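Local coordinates for protein receptor-type adenylate cyclase gresag 4.1 (Trypanosoma brucei, PDB 1FX2) that converts ATP to cyclic AMP and diphosphate with magnesium as cofactor, here as the probably cytoplasmic class III catalytic domain of a membrane-bound receptor-type cyclase, at residues E56-T59 with F64-A67. Residues are numbered along the deposited sequence; the frame is centred on the assembly and turned at random.
Sequences EVKT and FMIA
V57 and K58 both face M65 across this antiparallel hairpin, a classic beta bulge. M65 O takes V57 N at 2.8 Å and, weakly, K58 N, which lies 3.4 Å from M65 O; M65 N returns a bond to K58 O at 3.0 Å. The bulge turns the side chain of V57 toward the other strand, where its two methyls part: CG1 lies against SD of M65 (3.8 Å), CG2 against CB of A67. M65 runs out fully extended, with CG opposite the backbone N (chi1 178°), which lays its sulfur alongside both V57 CG1 and the bent chain of K58, whose CD is 4.0 Å from SD. On the other face of the sheet, T59 sits over one face of the F64 ring: OG1 lies toward the rim, 3.3 Å from CE2, while CG2 makes a CH-pi contact over the same face, 4.2 Å from the ring centroid. The same hydroxyl donates to OE2 of E56, meeting it from above the carboxylate plane. That carboxylate, its CD 3.7 Å from F64 CE2 and its plane turned 67° to the ring, also forms a salt bridge with R46. Helix 34-51 packs on this face, H42 meeting F64 edge-to-face, whereas strand 154-157 borders V57 and M65, and its D155 pairs with K58. Strand 63-68 continues the sheet to strand 13-20; the hairpin turn holds D62, a predicted magnesium ligand.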
# COMPACT_ATOMS: atom_id res chain seq x y z
N GLU A 56 22.96 -14.81 -1.24
CA GLU A 56 22.16 -15.84 -0.61
C GLU A 56 22.49 -15.87 0.86
O GLU A 56 23.65 -16.26 1.22
CB GLU A 56 22.47 -17.21 -1.27
CG GLU A 56 21.62 -18.39 -0.72
CD GLU A 56 21.91 -19.69 -1.46
OE1 GLU A 56 22.28 -19.64 -2.63
OE2 GLU A 56 21.80 -20.71 -0.74
N VAL A 57 21.52 -15.60 1.75
CA VAL A 57 21.79 -15.62 3.18
C VAL A 57 21.74 -17.07 3.63
O VAL A 57 22.66 -17.55 4.34
CB VAL A 57 20.75 -14.77 3.94
CG1 VAL A 57 21.03 -14.82 5.45
CG2 VAL A 57 20.74 -13.36 3.33
N LYS A 58 20.59 -17.74 3.35
CA LYS A 58 20.47 -19.15 3.68
C LYS A 58 19.30 -19.78 2.97
O LYS A 58 18.45 -19.09 2.42
CB LYS A 58 20.25 -19.31 5.16
CG LYS A 58 19.08 -18.59 5.78
CD LYS A 58 19.58 -17.82 6.98
CE LYS A 58 18.71 -17.99 8.21
NZ LYS A 58 19.48 -17.56 9.42
N THR A 59 19.32 -21.10 2.91
CA THR A 59 18.21 -21.81 2.35
C THR A 59 17.88 -22.85 3.34
O THR A 59 18.78 -23.52 3.84
CB THR A 59 18.45 -22.43 1.00
OG1 THR A 59 18.88 -21.45 0.07
CG2 THR A 59 17.23 -22.97 0.50
N PHE A 64 14.15 -19.85 0.33
CA PHE A 64 15.36 -18.99 0.18
C PHE A 64 15.18 -17.71 1.00
O PHE A 64 14.06 -17.15 1.11
CB PHE A 64 15.63 -18.56 -1.29
CG PHE A 64 16.44 -19.52 -2.06
CD1 PHE A 64 15.84 -20.63 -2.61
CD2 PHE A 64 17.79 -19.32 -2.28
CE1 PHE A 64 16.60 -21.51 -3.35
CE2 PHE A 64 18.55 -20.16 -2.99
CZ PHE A 64 17.96 -21.31 -3.57
N MET A 65 16.31 -17.25 1.56
CA MET A 65 16.41 -15.88 2.18
C MET A 65 17.54 -15.25 1.41
O MET A 65 18.70 -15.71 1.45
CB MET A 65 16.67 -15.95 3.69
CG MET A 65 16.79 -14.51 4.26
SD MET A 65 17.28 -14.73 6.01
CE MET A 65 17.58 -13.01 6.52
N ILE A 66 17.24 -14.14 0.74
CA ILE A 66 18.22 -13.46 -0.16
C ILE A 66 18.31 -11.97 0.25
O ILE A 66 17.27 -11.37 0.57
CB ILE A 66 17.72 -13.53 -1.64
CG1 ILE A 66 17.66 -15.01 -2.10
CG2 ILE A 66 18.71 -12.75 -2.59
CD1 ILE A 66 16.80 -15.21 -3.32
N ALA A 67 19.55 -11.43 0.30
CA ALA A 67 19.70 -10.00 0.65
C ALA A 67 20.25 -9.24 -0.54
O ALA A 67 20.97 -9.78 -1.37
CB ALA A 67 20.67 -9.84 1.87